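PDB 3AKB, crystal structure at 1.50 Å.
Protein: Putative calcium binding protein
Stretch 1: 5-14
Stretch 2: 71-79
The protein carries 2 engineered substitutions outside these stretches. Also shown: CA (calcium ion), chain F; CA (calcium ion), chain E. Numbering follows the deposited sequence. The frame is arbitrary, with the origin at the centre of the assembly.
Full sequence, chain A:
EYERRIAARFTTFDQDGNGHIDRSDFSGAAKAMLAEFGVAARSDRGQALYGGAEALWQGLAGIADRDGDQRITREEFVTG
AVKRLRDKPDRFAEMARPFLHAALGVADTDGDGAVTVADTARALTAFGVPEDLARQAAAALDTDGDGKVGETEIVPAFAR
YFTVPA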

# COMPACT_ATOMS: atom_id res chain seq x y z
N ARG A 5 -4.67 12.51 10.97
CA ARG A 5 -5.02 11.20 10.43
C ARG A 5 -5.01 11.25 8.90
O ARG A 5 -4.39 10.41 8.26
N ILE A 6 -5.68 12.24 8.31
CA ILE A 6 -5.69 12.41 6.85
C ILE A 6 -4.28 12.54 6.28
O ILE A 6 -3.91 11.85 5.31
N ALA A 7 -3.48 13.41 6.89
CA ALA A 7 -2.10 13.65 6.45
C ALA A 7 -1.26 12.37 6.44
O ALA A 7 -0.42 12.17 5.55
N ALA A 8 -1.47 11.50 7.43
CA ALA A 8 -0.79 10.22 7.49
C ALA A 8 -1.11 9.33 6.29
O ALA A 8 -0.23 8.67 5.74
N ARG A 9 -2.38 9.30 5.88
CA ARG A 9 -2.79 8.51 4.72
C ARG A 9 -2.20 9.08 3.44
O ARG A 9 -1.72 8.34 2.58
N PHE A 10 -2.21 10.40 3.33
CA PHE A 10 -1.58 11.05 2.19
C PHE A 10 -0.09 10.71 2.08
O PHE A 10 0.39 10.41 0.99
N THR A 11 0.62 10.82 3.19
CA THR A 11 2.05 10.52 3.24
C THR A 11 2.35 9.08 2.80
O THR A 11 3.37 8.84 2.13
N THR A 12 1.48 8.14 3.15
CA THR A 12 1.68 6.75 2.78
C THR A 12 1.68 6.64 1.25
O THR A 12 2.48 5.89 0.68
N PHE A 13 0.82 7.40 0.58
CA PHE A 13 0.78 7.36 -0.89
C PHE A 13 1.90 8.20 -1.53
O PHE A 13 2.45 7.84 -2.57
N ASP A 14 2.20 9.32 -0.88
CA ASP A 14 3.24 10.25 -1.38
C ASP A 14 4.60 9.76 -0.94
O ASP A 14 5.30 10.39 -0.13
N ARG A 71 -1.58 14.01 -11.43
CA ARG A 71 -0.96 14.32 -10.15
C ARG A 71 -2.14 14.47 -9.19
O ARG A 71 -3.17 15.09 -9.53
N ILE A 72 -2.03 13.87 -8.01
CA ILE A 72 -3.06 14.07 -6.99
C ILE A 72 -2.47 14.97 -5.92
O ILE A 72 -1.55 14.58 -5.20
N THR A 73 -2.97 16.21 -5.84
CA THR A 73 -2.48 17.15 -4.85
C THR A 73 -3.01 16.82 -3.45
O THR A 73 -4.00 16.09 -3.31
N ARG A 74 -2.33 17.37 -2.44
CA ARG A 74 -2.83 17.33 -1.07
C ARG A 74 -4.29 17.78 -1.02
O ARG A 74 -5.13 17.09 -0.44
N GLU A 75 -4.60 18.90 -1.68
CA GLU A 75 -5.96 19.43 -1.71
C GLU A 75 -6.97 18.46 -2.31
O GLU A 75 -8.05 18.24 -1.74
N GLU A 76 -6.63 17.86 -3.45
CA GLU A 76 -7.47 16.85 -4.09
C GLU A 76 -7.73 15.64 -3.18
O GLU A 76 -8.84 15.08 -3.15
N PHE A 77 -6.70 15.24 -2.45
CA PHE A 77 -6.82 14.11 -1.54
C PHE A 77 -7.69 14.46 -0.33
O PHE A 77 -8.58 13.69 -0.00
N VAL A 78 -7.42 15.60 0.30
CA VAL A 78 -8.15 16.04 1.50
C VAL A 78 -9.61 16.35 1.16
O VAL A 78 -10.51 15.78 1.78
N THR A 79 -9.84 17.21 0.17
CA THR A 79 -11.20 17.68 -0.19
C THR A 79 -12.05 16.66 -0.96
O THR A 79 -13.28 16.76 -0.99

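Arg71 stays out of reach of stretch 1; its backbone O binds the chain F calcium at 2.3 Å. Ile72 (m, t) points sideways, and it is its carbonyl that meets the helix: Ile72 O lies 3.9 Å from Phe10 CE1, near the ring plane. Thr73 (p) points away and caps its own helix, Glu76 N donating to Thr73 OG1 at 3.1 Å.

Arg74 (t, t, m) leaves sideways and covers Phe10 (t): its CG sits over one ring face, and Phe10 CD2 lies 3.6 Å from Arg74 NH1, over the guanidinium face. No direct hydrogen bond joins the stretches; two waters carry the polar link. Water 1 accepts from Arg74 NH1 (2.6 Å) and donates to Ala7 O (2.8 Å); water 2 joins Arg74 NH2 (3.2 Å) to Asp14 OD2 (2.6 Å), while Asp14 OD1 binds the chain E calcium at 2.3 Å.

Glu76 (m, t) instead chelates the chain F calcium, through OE1 at 2.5 Å and OE2 at 2.6 Å.

Phe77 (t) points toward helix 5-13. Phe10 presents its edge to the Phe77 face, offset, with centroids 5.5 Å apart and planes at 62°. Phe13 (m) adds CD2 at 3.7 Å from Phe77 CE1. Val78 (t), sideways, closes the contact, its CG2 3.7 Å from CG2 of inward-pointing Ile6 (m, t).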

# COMPACT_ATOMS: atom_id res chain seq x y z
CB ARG A 5 -6.37 10.67 10.96
CG ARG A 5 -6.38 10.24 12.44
CD ARG A 5 -7.56 9.31 12.77
NE ARG A 5 -8.87 9.98 12.80
CZ ARG A 5 -9.45 10.49 13.89
NH1 ARG A 5 -8.85 10.47 15.07
NH2 ARG A 5 -10.64 11.06 13.80
CB ILE A 6 -6.56 13.62 6.41
CG1 ILE A 6 -8.02 13.37 6.78
CG2 ILE A 6 -6.41 13.89 4.92
CD1 ILE A 6 -8.93 14.58 6.56
CB ALA A 7 -1.45 14.71 7.31
CB ALA A 8 -1.13 9.50 8.81
CB ARG A 9 -4.32 8.38 4.65
CG ARG A 9 -4.92 7.23 5.50
CD ARG A 9 -4.83 7.55 6.97
NE ARG A 9 -5.43 6.53 7.82
CZ ARG A 9 -5.48 6.64 9.15
NH1 ARG A 9 -4.97 7.71 9.72
NH2 ARG A 9 -5.99 5.65 9.89
CB PHE A 10 -1.77 12.58 2.23
CG PHE A 10 -1.24 13.29 1.00
CD1 PHE A 10 -2.00 13.30 -0.16
CD2 PHE A 10 -0.01 13.91 1.01
CE1 PHE A 10 -1.52 13.93 -1.32
CE2 PHE A 10 0.48 14.54 -0.15
CZ PHE A 10 -0.29 14.55 -1.31
CB THR A 11 2.60 10.77 4.68
OG1 THR A 11 2.40 12.15 5.04
CG2 THR A 11 4.10 10.46 4.77
CB THR A 12 0.58 5.84 3.38
OG1 THR A 12 0.67 5.89 4.82
CG2 THR A 12 0.75 4.41 2.91
CB PHE A 13 -0.57 7.86 -1.41
CG PHE A 13 -1.72 6.89 -1.23
CD1 PHE A 13 -1.63 5.56 -1.65
CD2 PHE A 13 -2.94 7.34 -0.70
CE1 PHE A 13 -2.75 4.68 -1.50
CE2 PHE A 13 -4.06 6.47 -0.55
CZ PHE A 13 -3.95 5.14 -0.95
CB ASP A 14 2.95 11.67 -0.89
CG ASP A 14 3.94 12.68 -1.44
OD1 ASP A 14 4.54 12.40 -2.51
OD2 ASP A 14 4.13 13.76 -0.79
CB ARG A 71 -0.19 15.65 -10.19
CG ARG A 71 1.06 15.66 -11.08
CD ARG A 71 1.78 16.99 -10.98
NE ARG A 71 1.01 18.01 -11.68
CZ ARG A 71 1.25 18.37 -12.93
NH1 ARG A 71 2.25 17.80 -13.59
NH2 ARG A 71 0.49 19.30 -13.51
CB ILE A 72 -3.47 12.74 -6.32
CG1 ILE A 72 -3.99 11.76 -7.38
CG2 ILE A 72 -4.52 13.00 -5.23
CD1 ILE A 72 -4.08 10.30 -6.87
CB THR A 73 -2.89 18.60 -5.20
OG1 THR A 73 -4.31 18.68 -5.26
CG2 THR A 73 -2.31 19.02 -6.53
CB ARG A 74 -1.97 18.24 -0.19
CG ARG A 74 -1.97 17.88 1.30
CD ARG A 74 -0.93 18.71 2.04
NE ARG A 74 0.44 18.36 1.67
CZ ARG A 74 1.16 17.41 2.25
NH1 ARG A 74 0.65 16.69 3.24
NH2 ARG A 74 2.41 17.18 1.85
CB GLU A 75 -6.00 20.80 -2.41
CG GLU A 75 -7.21 21.67 -2.08
CD GLU A 75 -7.25 22.14 -0.62
OE1 GLU A 75 -6.30 21.87 0.15
OE2 GLU A 75 -8.25 22.79 -0.25
CB GLU A 76 -6.82 16.37 -5.40
CG GLU A 76 -7.05 17.33 -6.56
CD GLU A 76 -6.34 16.90 -7.84
OE1 GLU A 76 -5.20 16.45 -7.76
OE2 GLU A 76 -6.93 17.04 -8.92
CB PHE A 77 -5.45 13.63 -1.08
CG PHE A 77 -5.49 12.35 -0.30
CD1 PHE A 77 -5.55 11.13 -0.96
CD2 PHE A 77 -5.48 12.36 1.09
CE1 PHE A 77 -5.61 9.93 -0.25
CE2 PHE A 77 -5.53 11.17 1.80
CZ PHE A 77 -5.59 9.96 1.14
CB VAL A 78 -7.45 17.26 2.19
CG1 VAL A 78 -8.30 17.81 3.34
CG2 VAL A 78 -6.07 16.87 2.71
CB THR A 79 -11.18 19.03 -0.99
OG1 THR A 79 -10.50 18.82 -2.24
CG2 THR A 79 -10.47 20.15 -0.20
CA CA F . -4.78 16.54 -10.23
CA CA E . 5.03 12.26 -4.73
O HOH W 1 0.77 14.60 4.81
O HOH W 2 3.91 14.40 1.75
O HOH W 3 5.96 12.28 -6.90
O HOH W 4 -3.65 18.73 -9.72